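Local coordinates for phosphodiesterase (PDB 7D7P), which is an all-helical metalloprotein of the cyclic nucleotide phosphodiesterase family, with zinc and magnesium ions bound in the model, at residues D63-V73 / W109-Y120. Residues are numbered along the deposited sequence; the frame is centred on the assembly and turned at random.
Sequences DEDLTAVCVRV and WRHAVMVLHTTY. With ZN (zinc ion), chain G.
Leu66 sets its CD1 methyl over the centre of one face of the Arg110 guanidinium, 3.6 Å from CZ, while Asp63 takes the same group at its edge. That salt bridge is loose: Arg110 NH2 reaches Asp63 OD1 at 3.4 Å in a weak hydrogen bond, with carboxylate and guanidinium planes turned 45° apart. Arg110 NH2 also donates to the carbonyl of Lys61, so the cation is held just ahead of helix 63-76 as well. CD1 of Leu66 touches Trp109 too, 3.7 Å from the indole NE1, and a water accepting weakly from that nitrogen donates to Asp63 O. One turn on, Cys70 SG points in between Trp109, Val113 and Leu116, coming 3.8 Å from Leu116 CD2 and obliquely to the indole as a sulfur-aromatic contact. Segments 63-73 and 109-120 run in the same direction, their axes 30° apart and 10.4 Å at closest approach, and so join helix 63-76 to helix 109-126 of the all-helical phosphodiesterase fold. On its far side the latter carries His111, whose NE2 binds zinc along with His146, Asp147 and Asp260. Val113, with CG1 anti to the backbone N (chi1 179°), presents both methyls: CG1 to Leu66 CD2 at 4.0 Å, CG2 to the sulfur. Val69 CG1 approaches the His117 ring, whose NE2 is hydrogen-bonded to Leu51 O. Toward the C-terminal ends of the two segments, Val73 CG1 rests 3.9 Å from Tyr120 CB, and Leu140 of helix 133-145 touches both Val73 and Leu116.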
loop_
_atom_site.group_PDB
_atom_site.type_symbol
_atom_site.label_atom_id
_atom_site.label_comp_id
_atom_site.label_asym_id
_atom_site.label_seq_id
_atom_site.Cartn_x
_atom_site.Cartn_y
_atom_site.Cartn_z
ATOM N N ASP A 63 2.102 -20.827 32.440
ATOM C CA ASP A 63 0.698 -21.205 32.570
ATOM C C ASP A 63 0.038 -20.504 33.751
ATOM O O ASP A 63 -1.086 -20.001 33.635
ATOM C CB ASP A 63 0.576 -22.722 32.716
ATOM C CG ASP A 63 0.389 -23.420 31.386
ATOM O OD1 ASP A 63 1.083 -23.049 30.416
ATOM O OD2 ASP A 63 -0.456 -24.338 31.311
ATOM N N GLU A 64 0.716 -20.467 34.899
ATOM C CA GLU A 64 0.158 -19.779 36.060
ATOM C C GLU A 64 0.125 -18.271 35.854
ATOM O O GLU A 64 -0.776 -17.598 36.365
ATOM C CB GLU A 64 0.959 -20.129 37.314
ATOM N N ASP A 65 1.095 -17.726 35.113
ATOM C CA ASP A 65 1.074 -16.303 34.786
ATOM C C ASP A 65 -0.158 -15.941 33.967
ATOM O O ASP A 65 -0.787 -14.904 34.204
ATOM C CB ASP A 65 2.343 -15.919 34.024
ATOM C CG ASP A 65 3.542 -15.746 34.930
ATOM O OD1 ASP A 65 3.349 -15.568 36.151
ATOM O OD2 ASP A 65 4.682 -15.779 34.417
ATOM N N LEU A 66 -0.512 -16.780 32.989
ATOM C CA LEU A 66 -1.676 -16.494 32.155
ATOM C C LEU A 66 -2.961 -16.526 32.971
ATOM O O LEU A 66 -3.848 -15.688 32.771
ATOM C CB LEU A 66 -1.749 -17.486 30.995
ATOM C CG LEU A 66 -0.567 -17.455 30.020
ATOM C CD1 LEU A 66 -0.579 -18.679 29.115
ATOM C CD2 LEU A 66 -0.576 -16.175 29.202
ATOM N N THR A 67 -3.078 -17.485 33.895
ATOM C CA THR A 67 -4.230 -17.513 34.793
ATOM C C THR A 67 -4.335 -16.210 35.574
ATOM O O THR A 67 -5.418 -15.625 35.687
ATOM C CB THR A 67 -4.126 -18.700 35.751
ATOM O OG1 THR A 67 -3.997 -19.915 35.003
ATOM C CG2 THR A 67 -5.364 -18.785 36.630
ATOM N N ALA A 68 -3.207 -15.733 36.106
ATOM C CA ALA A 68 -3.213 -14.499 36.883
ATOM C C ALA A 68 -3.610 -13.305 36.024
ATOM O O ALA A 68 -4.287 -12.386 36.501
ATOM C CB ALA A 68 -1.840 -14.273 37.516
ATOM N N VAL A 69 -3.200 -13.301 34.753
ATOM C CA VAL A 69 -3.569 -12.206 33.858
ATOM C C VAL A 69 -5.076 -12.173 33.647
ATOM O O VAL A 69 -5.705 -11.108 33.714
ATOM C CB VAL A 69 -2.816 -12.326 32.520
ATOM C CG1 VAL A 69 -3.373 -11.335 31.511
ATOM C CG2 VAL A 69 -1.327 -12.100 32.724
ATOM N N CYS A 70 -5.681 -13.336 33.390
ATOM C CA CYS A 70 -7.120 -13.388 33.156
ATOM C C CYS A 70 -7.895 -12.943 34.389
ATOM O O CYS A 70 -8.856 -12.173 34.285
ATOM C CB CYS A 70 -7.533 -14.802 32.744
ATOM S SG CYS A 70 -6.795 -15.378 31.194
ATOM N N VAL A 71 -7.482 -13.410 35.569
ATOM C CA VAL A 71 -8.157 -13.020 36.803
ATOM C C VAL A 71 -7.968 -11.532 37.068
ATOM O O VAL A 71 -8.896 -10.843 37.509
ATOM C CB VAL A 71 -7.648 -13.876 37.977
ATOM C CG1 VAL A 71 -8.221 -13.371 39.295
ATOM C CG2 VAL A 71 -7.998 -15.339 37.758
ATOM N N ARG A 72 -6.766 -11.009 36.803
ATOM C CA ARG A 72 -6.504 -9.595 37.049
ATOM C C ARG A 72 -7.348 -8.705 36.146
ATOM O O ARG A 72 -7.789 -7.629 36.569
ATOM C CB ARG A 72 -5.019 -9.289 36.857
ATOM C CG ARG A 72 -4.170 -9.543 38.086
ATOM C CD ARG A 72 -2.765 -8.982 37.911
ATOM N NE ARG A 72 -2.741 -7.521 37.876
ATOM C CZ ARG A 72 -1.644 -6.797 37.676
ATOM N NH1 ARG A 72 -0.475 -7.394 37.486
ATOM N NH2 ARG A 72 -1.713 -5.473 37.662
ATOM N N VAL A 73 -7.569 -9.122 34.896
ATOM C CA VAL A 73 -8.424 -8.346 34.000
ATOM C C VAL A 73 -9.832 -8.243 34.576
ATOM O O VAL A 73 -10.416 -7.155 34.645
ATOM C CB VAL A 73 -8.436 -8.964 32.591
ATOM C CG1 VAL A 73 -9.534 -8.327 31.746
ATOM C CG2 VAL A 73 -7.081 -8.797 31.920
ATOM N N TRP A 109 -4.523 -21.531 23.471
ATOM C CA TRP A 109 -4.955 -20.825 24.675
ATOM C C TRP A 109 -4.239 -19.492 24.837
ATOM O O TRP A 109 -4.816 -18.540 25.375
ATOM C CB TRP A 109 -4.729 -21.709 25.901
ATOM C CG TRP A 109 -4.719 -20.990 27.229
ATOM C CD1 TRP A 109 -3.643 -20.805 28.051
ATOM C CD2 TRP A 109 -5.842 -20.406 27.905
ATOM N NE1 TRP A 109 -4.022 -20.134 29.186
ATOM C CE2 TRP A 109 -5.366 -19.877 29.123
ATOM C CE3 TRP A 109 -7.200 -20.278 27.599
ATOM C CZ2 TRP A 109 -6.199 -19.224 30.029
ATOM C CZ3 TRP A 109 -8.025 -19.628 28.501
ATOM C CH2 TRP A 109 -7.522 -19.110 29.702
ATOM N N ARG A 110 -2.988 -19.401 24.386
ATOM C CA ARG A 110 -2.264 -18.141 24.515
ATOM C C ARG A 110 -2.792 -17.089 23.548
ATOM O O ARG A 110 -2.764 -15.894 23.864
ATOM C CB ARG A 110 -0.769 -18.377 24.316
ATOM C CG ARG A 110 -0.097 -18.899 25.576
ATOM C CD ARG A 110 1.341 -19.329 25.344
ATOM N NE ARG A 110 2.041 -19.534 26.610
ATOM C CZ ARG A 110 1.910 -20.614 27.375
ATOM N NH1 ARG A 110 1.104 -21.602 27.005
ATOM N NH2 ARG A 110 2.586 -20.709 28.512
ATOM N N HIS A 111 -3.288 -17.505 22.379
ATOM C CA HIS A 111 -3.954 -16.561 21.486
ATOM C C HIS A 111 -5.223 -16.007 22.125
ATOM O O HIS A 111 -5.526 -14.815 21.993
ATOM C CB HIS A 111 -4.279 -17.235 20.153
ATOM C CG HIS A 111 -5.151 -16.414 19.254
ATOM N ND1 HIS A 111 -4.801 -15.151 18.827
ATOM C CD2 HIS A 111 -6.359 -16.674 18.700
ATOM C CE1 HIS A 111 -5.754 -14.669 18.050
ATOM N NE2 HIS A 111 -6.712 -15.572 17.957
ATOM N N ALA A 112 -5.978 -16.861 22.821
ATOM C CA ALA A 112 -7.183 -16.401 23.503
ATOM C C ALA A 112 -6.855 -15.356 24.564
ATOM O O ALA A 112 -7.553 -14.341 24.680
ATOM C CB ALA A 112 -7.918 -17.585 24.130
ATOM N N VAL A 113 -5.799 -15.586 25.349
ATOM C CA VAL A 113 -5.417 -14.620 26.376
ATOM C C VAL A 113 -4.945 -13.320 25.737
ATOM O O VAL A 113 -5.215 -12.226 26.248
ATOM C CB VAL A 113 -4.344 -15.221 27.303
ATOM C CG1 VAL A 113 -3.929 -14.214 28.372
ATOM C CG2 VAL A 113 -4.857 -16.502 27.940
ATOM N N MET A 114 -4.237 -13.420 24.607
ATOM C CA MET A 114 -3.817 -12.227 23.875
ATOM C C MET A 114 -5.014 -11.390 23.441
ATOM O O MET A 114 -4.981 -10.157 23.518
ATOM C CB MET A 114 -2.984 -12.628 22.656
ATOM C CG MET A 114 -1.558 -13.038 22.978
ATOM S SD MET A 114 -0.520 -11.615 23.344
ATOM C CE MET A 114 0.050 -11.161 21.704
ATOM N N VAL A 115 -6.079 -12.041 22.972
ATOM C CA VAL A 115 -7.253 -11.299 22.527
ATOM C C VAL A 115 -8.015 -10.740 23.722
ATOM O O VAL A 115 -8.567 -9.634 23.662
ATOM C CB VAL A 115 -8.139 -12.194 21.640
ATOM C CG1 VAL A 115 -9.441 -11.488 21.274
ATOM C CG2 VAL A 115 -7.380 -12.584 20.386
ATOM N N LEU A 116 -8.047 -11.484 24.831
ATOM C CA LEU A 116 -8.663 -10.963 26.046
ATOM C C LEU A 116 -7.926 -9.726 26.544
ATOM O O LEU A 116 -8.546 -8.702 26.853
ATOM C CB LEU A 116 -8.694 -12.040 27.133
ATOM C CG LEU A 116 -9.022 -11.502 28.531
ATOM C CD1 LEU A 116 -10.455 -10.992 28.591
ATOM C CD2 LEU A 116 -8.779 -12.548 29.609
ATOM N N HIS A 117 -6.595 -9.802 26.621
ATOM C CA HIS A 117 -5.821 -8.678 27.138
ATOM C C HIS A 117 -5.895 -7.474 26.207
ATOM O O HIS A 117 -6.001 -6.331 26.669
ATOM C CB HIS A 117 -4.368 -9.098 27.358
ATOM C CG HIS A 117 -3.528 -8.039 28.000
ATOM N ND1 HIS A 117 -2.831 -7.099 27.272
ATOM C CD2 HIS A 117 -3.276 -7.769 29.303
ATOM C CE1 HIS A 117 -2.185 -6.295 28.099
ATOM N NE2 HIS A 117 -2.439 -6.680 29.337
ATOM N N THR A 118 -5.837 -7.708 24.895
ATOM C CA THR A 118 -5.927 -6.604 23.943
ATOM C C THR A 118 -7.313 -5.971 23.964
ATOM O O THR A 118 -7.446 -4.753 23.798
ATOM C CB THR A 118 -5.575 -7.099 22.539
ATOM O OG1 THR A 118 -4.309 -7.772 22.575
ATOM C CG2 THR A 118 -5.503 -5.935 21.552
ATOM N N THR A 119 -8.357 -6.782 24.163
ATOM C CA THR A 119 -9.700 -6.233 24.328
ATOM C C THR A 119 -9.780 -5.366 25.577
ATOM O O THR A 119 -10.431 -4.314 25.576
ATOM C CB THR A 119 -10.729 -7.363 24.396
ATOM O OG1 THR A 119 -10.686 -8.127 23.184
ATOM C CG2 THR A 119 -12.136 -6.801 24.584
ATOM N N TYR A 120 -9.113 -5.790 26.651
ATOM C CA TYR A 120 -9.069 -4.988 27.868
ATOM C C TYR A 120 -8.358 -3.660 27.625
ATOM O O TYR A 120 -8.749 -2.627 28.181
ATOM C CB TYR A 120 -8.393 -5.794 28.977
ATOM C CG TYR A 120 -7.536 -5.005 29.938
ATOM C CD1 TYR A 120 -8.102 -4.335 31.016
ATOM C CD2 TYR A 120 -6.156 -4.960 29.788
ATOM C CE1 TYR A 120 -7.318 -3.625 31.905
ATOM C CE2 TYR A 120 -5.367 -4.253 30.670
ATOM C CZ TYR A 120 -5.950 -3.589 31.727
ATOM O OH TYR A 120 -5.160 -2.887 32.609
HETATM ZN ZN ZN G . -8.710 -15.523 16.917
HETATM O O HOH W 1 -2.676 -21.358 31.858
HETATM O O HOH W 2 -10.684 -15.562 15.398
HETATM O O HOH W 3 -7.523 -15.853 14.884
#